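PDB 5I0P: beta-lactamase domain protein from Burkholderia ambifaria, which binds two zinc ions in a metallo-beta-lactamase-type site and is probably a hydrolase, its physiological substrate not being established. Local coordinates for residues 33-38 / 201-206; 81-86 / 118-123; 251-256 / 338-343. All blocks are in the same frame, centred on the assembly; numbering follows the deposited sequence.

Contact 1. Residues 33-38 / 201-206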
loop_
_atom_site.group_PDB
_atom_site.type_symbol
_atom_site.label_atom_id
_atom_site.label_comp_id
_atom_site.label_asym_id
_atom_site.label_seq_id
_atom_site.Cartn_x
_atom_site.Cartn_y
_atom_site.Cartn_z
ATOM N N VAL A 33 6.019 18.156 6.897
ATOM C CA VAL A 33 7.185 17.296 7.046
ATOM C C VAL A 33 8.337 17.763 6.169
ATOM O O VAL A 33 9.486 17.337 6.362
ATOM C CB VAL A 33 6.759 15.846 6.765
ATOM C CG1 VAL A 33 5.814 15.389 7.851
ATOM C CG2 VAL A 33 6.115 15.750 5.382
ATOM N N ALA A 34 8.068 18.649 5.229
ATOM C CA ALA A 34 9.049 19.171 4.297
ATOM C C ALA A 34 8.396 20.352 3.590
ATOM O O ALA A 34 7.160 20.435 3.557
ATOM C CB ALA A 34 9.504 18.081 3.295
ATOM N N PRO A 35 9.188 21.294 3.070
ATOM C CA PRO A 35 8.602 22.503 2.469
ATOM C C PRO A 35 7.606 22.135 1.379
ATOM O O PRO A 35 7.918 21.385 0.450
ATOM C CB PRO A 35 9.824 23.245 1.920
ATOM C CG PRO A 35 10.976 22.747 2.764
ATOM C CD PRO A 35 10.661 21.314 3.036
ATOM N N GLY A 36 6.373 22.600 1.542
ATOM C CA GLY A 36 5.317 22.239 0.624
ATOM C C GLY A 36 4.754 20.835 0.769
ATOM O O GLY A 36 3.932 20.426 -0.065
ATOM N N VAL A 37 5.138 20.077 1.795
ATOM C CA VAL A 37 4.641 18.706 1.977
ATOM C C VAL A 37 4.002 18.608 3.348
ATOM O O VAL A 37 4.679 18.769 4.377
ATOM C CB VAL A 37 5.736 17.655 1.801
ATOM C CG1 VAL A 37 5.123 16.265 1.813
ATOM C CG2 VAL A 37 6.430 17.884 0.503
ATOM N N ARG A 38 2.692 18.391 3.366
ATOM C CA ARG A 38 1.932 18.324 4.610
ATOM C C ARG A 38 1.414 16.914 4.872
ATOM O O ARG A 38 0.993 16.198 3.951
ATOM C CB ARG A 38 0.784 19.310 4.576
ATOM C CG ARG A 38 1.245 20.762 4.574
ATOM C CD ARG A 38 0.048 21.659 4.855
ATOM N NE ARG A 38 0.317 23.089 4.758
ATOM C CZ ARG A 38 -0.655 24.000 4.760
ATOM N NH1 ARG A 38 -1.921 23.598 4.859
ATOM N NH2 ARG A 38 -0.385 25.297 4.657
ATOM N N GLY A 201 4.556 21.178 -7.449
ATOM C CA GLY A 201 5.218 22.295 -6.817
ATOM C C GLY A 201 6.632 22.336 -7.340
ATOM O O GLY A 201 6.871 22.197 -8.548
ATOM N N ALA A 202 7.593 22.453 -6.420
ATOM C CA ALA A 202 9.004 22.607 -6.772
ATOM C C ALA A 202 9.712 21.284 -7.016
ATOM O O ALA A 202 10.925 21.276 -7.242
ATOM C CB ALA A 202 9.749 23.375 -5.667
ATOM N N ARG A 203 8.996 20.171 -6.996
ATOM C CA ARG A 203 9.657 18.890 -7.060
ATOM C C ARG A 203 9.268 18.141 -8.325
ATOM O O ARG A 203 8.219 18.375 -8.934
ATOM C CB ARG A 203 9.329 18.051 -5.837
ATOM C CG ARG A 203 9.905 18.589 -4.553
ATOM C CD ARG A 203 9.515 17.693 -3.331
ATOM N NE ARG A 203 10.015 18.266 -2.095
ATOM C CZ ARG A 203 9.341 19.175 -1.402
ATOM N NH1 ARG A 203 8.153 19.580 -1.839
ATOM N NH2 ARG A 203 9.837 19.661 -0.270
ATOM N N THR A 204 10.158 17.259 -8.726
ATOM C CA THR A 204 9.857 16.221 -9.693
ATOM C C THR A 204 9.787 14.917 -8.919
ATOM O O THR A 204 10.807 14.432 -8.422
ATOM C CB THR A 204 10.921 16.173 -10.779
ATOM O OG1 THR A 204 10.885 17.410 -11.471
ATOM C CG2 THR A 204 10.637 15.040 -11.768
ATOM N N TRP A 205 8.582 14.385 -8.767
ATOM C CA TRP A 205 8.374 13.082 -8.145
ATOM C C TRP A 205 8.397 12.020 -9.239
ATOM O O TRP A 205 7.654 12.124 -10.231
ATOM C CB TRP A 205 7.049 13.040 -7.410
ATOM C CG TRP A 205 6.924 13.997 -6.319
ATOM C CD1 TRP A 205 6.460 15.285 -6.402
ATOM C CD2 TRP A 205 7.227 13.765 -4.933
ATOM N NE1 TRP A 205 6.458 15.863 -5.154
ATOM C CE2 TRP A 205 6.915 14.953 -4.233
ATOM C CE3 TRP A 205 7.717 12.660 -4.211
ATOM C CZ2 TRP A 205 7.096 15.076 -2.851
ATOM C CZ3 TRP A 205 7.886 12.780 -2.828
ATOM C CH2 TRP A 205 7.585 13.987 -2.170
ATOM N N ARG A 206 9.273 11.033 -9.082
ATOM C CA ARG A 206 9.416 9.946 -10.040
ATOM C C ARG A 206 8.524 8.773 -9.628
ATOM O O ARG A 206 8.556 8.345 -8.475
ATOM C CB ARG A 206 10.892 9.544 -10.110
ATOM C CG ARG A 206 11.226 8.454 -11.120
ATOM C CD ARG A 206 12.462 8.822 -11.931
ATOM N NE ARG A 206 12.360 10.156 -12.529
ATOM C CZ ARG A 206 11.975 10.386 -13.781
ATOM N NH1 ARG A 206 11.657 9.375 -14.576
ATOM N NH2 ARG A 206 11.923 11.624 -14.246
#

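Contact 2. Residues 81-86 / 118-123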
loop_
_atom_site.group_PDB
_atom_site.type_symbol
_atom_site.label_atom_id
_atom_site.label_comp_id
_atom_site.label_asym_id
_atom_site.label_seq_id
_atom_site.Cartn_x
_atom_site.Cartn_y
_atom_site.Cartn_z
ATOM N N HIS A 81 -13.156 14.907 8.850
ATOM C CA HIS A 81 -11.819 15.479 8.988
ATOM C C HIS A 81 -11.341 16.121 7.679
ATOM O O HIS A 81 -10.677 17.168 7.698
ATOM C CB HIS A 81 -10.840 14.409 9.472
ATOM C CG HIS A 81 -11.113 13.906 10.862
ATOM N ND1 HIS A 81 -11.750 14.666 11.824
ATOM C CD2 HIS A 81 -10.820 12.723 11.457
ATOM C CE1 HIS A 81 -11.842 13.969 12.943
ATOM N NE2 HIS A 81 -11.278 12.791 12.753
ATOM N N TRP A 82 -11.677 15.529 6.534
ATOM C CA TRP A 82 -11.360 16.177 5.265
ATOM C C TRP A 82 -12.057 17.528 5.164
ATOM O O TRP A 82 -11.437 18.535 4.785
ATOM C CB TRP A 82 -11.772 15.291 4.090
ATOM C CG TRP A 82 -10.708 14.409 3.540
ATOM C CD1 TRP A 82 -10.784 13.059 3.363
ATOM C CD2 TRP A 82 -9.409 14.807 3.072
ATOM N NE1 TRP A 82 -9.614 12.589 2.816
ATOM C CE2 TRP A 82 -8.748 13.635 2.634
ATOM C CE3 TRP A 82 -8.730 16.036 3.002
ATOM C CZ2 TRP A 82 -7.454 13.657 2.090
ATOM C CZ3 TRP A 82 -7.438 16.058 2.475
ATOM C CH2 TRP A 82 -6.815 14.869 2.029
ATOM N N GLU A 83 -13.353 17.571 5.515
ATOM C CA GLU A 83 -14.075 18.844 5.469
ATOM C C GLU A 83 -13.422 19.884 6.354
ATOM O O GLU A 83 -13.357 21.057 5.981
ATOM C CB GLU A 83 -15.539 18.664 5.857
ATOM C CG GLU A 83 -16.382 18.101 4.712
ATOM C CD GLU A 83 -16.416 19.026 3.506
ATOM O OE1 GLU A 83 -16.377 18.522 2.385
ATOM O OE2 GLU A 83 -16.455 20.262 3.681
ATOM N N GLN A 84 -12.899 19.467 7.508
ATOM C CA GLN A 84 -12.182 20.388 8.377
ATOM C C GLN A 84 -10.872 20.842 7.746
ATOM O O GLN A 84 -10.487 22.013 7.874
ATOM C CB GLN A 84 -11.921 19.737 9.731
ATOM C CG GLN A 84 -13.122 19.732 10.661
ATOM C CD GLN A 84 -12.956 18.781 11.844
ATOM O OE1 GLN A 84 -11.936 18.081 11.982
ATOM N NE2 GLN A 84 -13.978 18.742 12.699
ATOM N N ILE A 85 -10.171 19.942 7.056
ATOM C CA ILE A 85 -8.932 20.353 6.401
ATOM C C ILE A 85 -9.224 21.291 5.238
ATOM O O ILE A 85 -8.481 22.254 5.000
ATOM C CB ILE A 85 -8.124 19.126 5.957
ATOM C CG1 ILE A 85 -7.305 18.578 7.141
ATOM C CG2 ILE A 85 -7.276 19.457 4.698
ATOM C CD1 ILE A 85 -7.421 17.106 7.340
ATOM N N PHE A 86 -10.313 21.039 4.507
ATOM C CA PHE A 86 -10.717 21.968 3.464
ATOM C C PHE A 86 -10.979 23.343 4.044
ATOM O O PHE A 86 -10.622 24.364 3.440
ATOM C CB PHE A 86 -11.984 21.472 2.760
ATOM C CG PHE A 86 -11.864 20.110 2.120
ATOM C CD1 PHE A 86 -10.630 19.613 1.707
ATOM C CD2 PHE A 86 -13.004 19.354 1.890
ATOM C CE1 PHE A 86 -10.535 18.356 1.074
ATOM C CE2 PHE A 86 -12.932 18.111 1.250
ATOM C CZ PHE A 86 -11.696 17.604 0.847
ATOM N N GLY A 118 -15.859 16.894 -2.373
ATOM C CA GLY A 118 -16.317 16.697 -1.022
ATOM C C GLY A 118 -17.782 17.078 -0.868
ATOM O O GLY A 118 -18.520 17.265 -1.842
ATOM N N ASP A 119 -18.183 17.270 0.401
ATOM C CA ASP A 119 -19.593 17.488 0.717
ATOM C C ASP A 119 -20.131 18.755 0.074
ATOM O O ASP A 119 -21.312 18.817 -0.290
ATOM C CB ASP A 119 -19.781 17.494 2.222
ATOM C CG ASP A 119 -19.669 16.089 2.804
ATOM O OD1 ASP A 119 -19.905 15.121 2.025
ATOM O OD2 ASP A 119 -19.311 15.952 4.009
ATOM N N GLN A 120 -19.289 19.755 -0.134
ATOM C CA GLN A 120 -19.796 21.008 -0.664
ATOM C C GLN A 120 -19.442 21.228 -2.130
ATOM O O GLN A 120 -19.637 22.338 -2.638
ATOM C CB GLN A 120 -19.321 22.156 0.225
ATOM C CG GLN A 120 -19.915 22.036 1.634
ATOM C CD GLN A 120 -19.486 23.161 2.550
ATOM O OE1 GLN A 120 -18.463 23.809 2.311
ATOM N NE2 GLN A 120 -20.270 23.413 3.606
ATOM N N GLY A 121 -18.985 20.188 -2.838
ATOM C CA GLY A 121 -18.686 20.292 -4.256
ATOM C C GLY A 121 -17.769 21.446 -4.607
ATOM O O GLY A 121 -18.122 22.283 -5.430
ATOM N N ARG A 122 -16.617 21.539 -3.946
ATOM C CA ARG A 122 -15.732 22.693 -4.090
ATOM C C ARG A 122 -14.880 22.669 -5.356
ATOM O O ARG A 122 -14.365 23.718 -5.752
ATOM C CB ARG A 122 -14.789 22.780 -2.896
ATOM C CG ARG A 122 -15.446 22.835 -1.548
ATOM C CD ARG A 122 -14.397 22.555 -0.499
ATOM N NE ARG A 122 -15.026 22.367 0.791
ATOM C CZ ARG A 122 -14.919 23.218 1.803
ATOM N NH1 ARG A 122 -14.175 24.313 1.683
ATOM N NH2 ARG A 122 -15.555 22.962 2.934
ATOM N N TRP A 123 -14.691 21.513 -5.979
ATOM C CA TRP A 123 -13.879 21.413 -7.180
ATOM C C TRP A 123 -14.297 20.142 -7.915
ATOM O O TRP A 123 -15.153 19.381 -7.449
ATOM C CB TRP A 123 -12.385 21.420 -6.850
ATOM C CG TRP A 123 -12.074 20.476 -5.710
ATOM C CD1 TRP A 123 -12.088 19.104 -5.754
ATOM C CD2 TRP A 123 -11.708 20.830 -4.373
ATOM N NE1 TRP A 123 -11.771 18.591 -4.525
ATOM C CE2 TRP A 123 -11.532 19.626 -3.657
ATOM C CE3 TRP A 123 -11.527 22.048 -3.708
ATOM C CZ2 TRP A 123 -11.167 19.604 -2.301
ATOM C CZ3 TRP A 123 -11.187 22.033 -2.371
ATOM C CH2 TRP A 123 -11.007 20.813 -1.678
#

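Contact 3. Residues 251-256 / 338-343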
loop_
_atom_site.group_PDB
_atom_site.type_symbol
_atom_site.label_atom_id
_atom_site.label_comp_id
_atom_site.label_asym_id
_atom_site.label_seq_id
_atom_site.Cartn_x
_atom_site.Cartn_y
_atom_site.Cartn_z
ATOM N N ALA A 251 0.238 -17.400 -8.166
ATOM C CA ALA A 251 1.041 -16.177 -8.105
ATOM C C ALA A 251 2.257 -16.306 -7.173
ATOM O O ALA A 251 2.311 -17.140 -6.266
ATOM C CB ALA A 251 0.194 -14.982 -7.649
ATOM N N ASN A 252 3.235 -15.432 -7.395
ATOM C CA ASN A 252 4.429 -15.352 -6.561
ATOM C C ASN A 252 4.582 -13.941 -5.975
ATOM O O ASN A 252 5.563 -13.240 -6.258
ATOM C CB ASN A 252 5.669 -15.756 -7.353
ATOM C CG ASN A 252 6.809 -16.191 -6.454
ATOM O OD1 ASN A 252 6.735 -16.053 -5.220
ATOM N ND2 ASN A 252 7.876 -16.713 -7.058
ATOM N N PRO A 253 3.622 -13.488 -5.154
ATOM C CA PRO A 253 3.700 -12.108 -4.673
ATOM C C PRO A 253 4.881 -11.837 -3.759
ATOM O O PRO A 253 5.398 -10.710 -3.766
ATOM C CB PRO A 253 2.351 -11.901 -3.962
ATOM C CG PRO A 253 1.879 -13.264 -3.618
ATOM C CD PRO A 253 2.392 -14.166 -4.682
ATOM N N LEU A 254 5.344 -12.813 -2.971
ATOM C CA LEU A 254 6.451 -12.496 -2.072
ATOM C C LEU A 254 7.747 -12.313 -2.851
ATOM O O LEU A 254 8.553 -11.436 -2.534
ATOM C CB LEU A 254 6.599 -13.570 -0.993
ATOM C CG LEU A 254 7.627 -13.352 0.139
ATOM C CD1 LEU A 254 7.424 -12.035 0.830
ATOM C CD2 LEU A 254 7.575 -14.490 1.153
ATOM N N ALA A 255 7.983 -13.129 -3.868
ATOM C CA ALA A 255 9.161 -12.871 -4.679
ATOM C C ALA A 255 9.071 -11.507 -5.375
ATOM O O ALA A 255 10.048 -10.755 -5.399
ATOM C CB ALA A 255 9.354 -13.996 -5.677
ATOM N N LEU A 256 7.909 -11.173 -5.945
ATOM C CA LEU A 256 7.725 -9.858 -6.553
ATOM C C LEU A 256 8.009 -8.753 -5.543
ATOM O O LEU A 256 8.663 -7.752 -5.864
ATOM C CB LEU A 256 6.291 -9.730 -7.100
ATOM C CG LEU A 256 6.020 -10.631 -8.311
ATOM C CD1 LEU A 256 4.539 -10.675 -8.752
ATOM C CD2 LEU A 256 6.898 -10.142 -9.416
ATOM N N ALA A 338 0.207 -17.468 4.037
ATOM C CA ALA A 338 0.897 -18.757 4.019
ATOM C C ALA A 338 1.093 -19.245 2.581
ATOM O O ALA A 338 2.178 -19.711 2.220
ATOM C CB ALA A 338 0.137 -19.774 4.872
ATOM N N LEU A 339 0.070 -19.098 1.732
ATOM C CA LEU A 339 0.206 -19.460 0.321
ATOM C C LEU A 339 1.317 -18.678 -0.386
ATOM O O LEU A 339 2.004 -19.221 -1.263
ATOM C CB LEU A 339 -1.111 -19.231 -0.406
ATOM C CG LEU A 339 -1.732 -20.482 -0.985
ATOM C CD1 LEU A 339 -2.799 -20.053 -1.960
ATOM C CD2 LEU A 339 -0.660 -21.347 -1.666
ATOM N N ALA A 340 1.505 -17.408 -0.031
ATOM C CA ALA A 340 2.583 -16.630 -0.629
ATOM C C ALA A 340 3.959 -17.210 -0.293
ATOM O O ALA A 340 4.858 -17.212 -1.136
ATOM C CB ALA A 340 2.468 -15.174 -0.190
ATOM N N HIS A 341 4.163 -17.676 0.938
ATOM C CA HIS A 341 5.456 -18.270 1.283
ATOM C C HIS A 341 5.620 -19.640 0.642
ATOM O O HIS A 341 6.709 -19.990 0.165
ATOM C CB HIS A 341 5.608 -18.362 2.807
ATOM C CG HIS A 341 5.663 -17.025 3.463
ATOM N ND1 HIS A 341 4.537 -16.244 3.627
ATOM C CD2 HIS A 341 6.713 -16.261 3.850
ATOM C CE1 HIS A 341 4.886 -15.074 4.145
ATOM N NE2 HIS A 341 6.202 -15.052 4.280
ATOM N N LEU A 342 4.554 -20.439 0.638
ATOM C CA LEU A 342 4.625 -21.733 -0.021
ATOM C C LEU A 342 4.890 -21.584 -1.514
ATOM O O LEU A 342 5.699 -22.331 -2.073
ATOM C CB LEU A 342 3.347 -22.518 0.223
ATOM C CG LEU A 342 3.197 -23.054 1.641
ATOM C CD1 LEU A 342 1.734 -23.447 1.903
ATOM C CD2 LEU A 342 4.116 -24.235 1.830
ATOM N N ASN A 343 4.219 -20.623 -2.181
ATOM C CA ASN A 343 4.389 -20.467 -3.632
ATOM C C ASN A 343 5.790 -19.991 -3.990
ATOM O O ASN A 343 6.324 -20.350 -5.041
ATOM C CB ASN A 343 3.359 -19.503 -4.207
ATOM C CG ASN A 343 2.096 -20.192 -4.552
ATOM O OD1 ASN A 343 1.917 -21.364 -4.167
ATOM N ND2 ASN A 343 1.192 -19.496 -5.253
HETATM O O HOH W 1 4.914 -15.404 -3.329
#

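Contact 1. Residues 33-38 / 201-206
Arg203 reaches from the start of strand 203-210 to the turn before strand 37-43 and takes hold of Pro35 O. Its first torsion (chi1 -68°) sets CG beside the backbone N, and the chain, extended from CG to NE, spans to the turn. The aliphatic part lies against the Trp205 indole, with Arg203 CB 3.7 Å from Trp205 NE1 and Arg203 CD 3.6 Å from Trp205 CZ2. NE forms a salt bridge with Asp225, while NH1 and NH2 face the turn. This is a type II beta turn from Ala34 to Val37, with a classic beta bulge where Val33 and Ala34 face Val37. Strands 37-43 and 203-210 lie in different sheets of the metallo-beta-lactamase fold, an alpha-beta/beta-alpha sandwich, so this arginine joins one sheet to the other. Val37 CG2 lies over a face of the guanidinium, 3.4 Å from Arg203 NH1, and meets Trp205 CZ2 at the indole edge. NH1 and NH2 both grip Pro35 O end-on, in the guanidinium plane. The bond from Arg203 NH1 to Pro35 O (2.9 Å) is the more bent, 136° at the hydrogen against 151° for Arg203 NH2 (2.7 Å), which meets a lone pair.

Contact 2. Residues 81-86 / 118-123
Glu83, on helix 76-88, and Gly118, in the loop after helix 111-115, have their CA atoms 7.2 Å apart, the nearest CA pair of the two segments. The helix is the connection of a beta-alpha-beta crossover between parallel strands 63-69 and 95-99 of the metallo-beta-lactamase fold; the loop leads into strand 126-130 of the same sheet. In the loop, Gly121 N bonds back to Gly118 O. Glu83 bends at chi2 (-62°), bringing its carboxylate to this turn. Its OE1 accepts Asp119 N at 3.0 Å, from a donor 40° above the carboxylate plane, while OE2 takes Arg122 NH2 on its syn side at 2.9 Å in a salt bridge. Arg122 NH2 has a second acidic partner in Asp87. Asp119 OD2 lies 4.2 Å from Glu83 OE1, a like-charge approach that the arginine probably offsets; Asp119 OD1 is bonded to Trp113 NE1. Phe86 CB rests over the centre of the Arg122 guanidinium, 3.5 Å from CZ. The Phe86 ring receives Trp123 in a T-shaped stack, planes at 84°, with the indole edge directed at the phenyl face and Trp82 O above the opposite face. Leu114 O accepts from Trp123 NE1, and at the far end of the indole Trp123 CH2 comes within 3.6 Å of Phe86 CD1.

Contact 3. Residues 251-256 / 338-343
The His341 imidazole takes Leu254 CD2 over one face, displaced toward the rim and 3.7 Å from the ring centroid, a CH-pi contact; the closest ring atom to Leu254 CD2 is His341 CD2 at 3.3 Å. The contact joins the start of helix 253-260, in the metallo-beta-lactamase domain, to helix 333-347 of the C-terminal domain, a member of the helix-turn-helix clan. His341 ND1 donates to Glu337 O, one helical turn back, which fixes the ring's rotation, and Met320 and Leu299 also touch this side chain. The Asn343 amide is the second flat group: its ND2 donates to Ala251 O at 2.8 Å, near the amide plane and on a carbonyl lone pair, with an N-H...O angle of 159°. One amide nitrogen thus serves two carbonyls of the run leading into the helix, Pro249 O and Ala251 O. Leu254 CG is anti to the backbone N (chi1 -174°), on the side of the carbonyl carbon, and CD2 continues from it to the imidazole. Pro253 CG packs on Ala340 CB at 4.0 Å, and the Pro253 side chain lies about 7 Å from that of the zinc ligand His213. Asn252 is the N-cap of helix 253-260, its OD1 accepting weakly from Ala255 N. A bridging water completes the junction: it accepts from Leu254 N, donates to Asn252 OD1, both at 2.7 Å, and gives its other hydrogen to Ala340 O at 2.8 Å.

Contact 3 is the buried one, contact 1 is partly buried and contact 2 lies at the surface. Contacts 1 and 2 both belong to the metallo-beta-lactamase domain, their centres 22 Å apart, and sit away from the zinc site: the first links two sheets, the second a crossover helix and the loop leading to strand 126-130. Contact 3 lies on the other side of the chain's centre from both and joins that domain to the C-terminal helices. The chemistry follows: an arginine gripping a backbone oxygen in contact 1, a salt bridge beside aromatics in contact 2, and in contact 3 no salt bridge between the segments, but amide and apolar contacts and polar bonds shared with a bridging water.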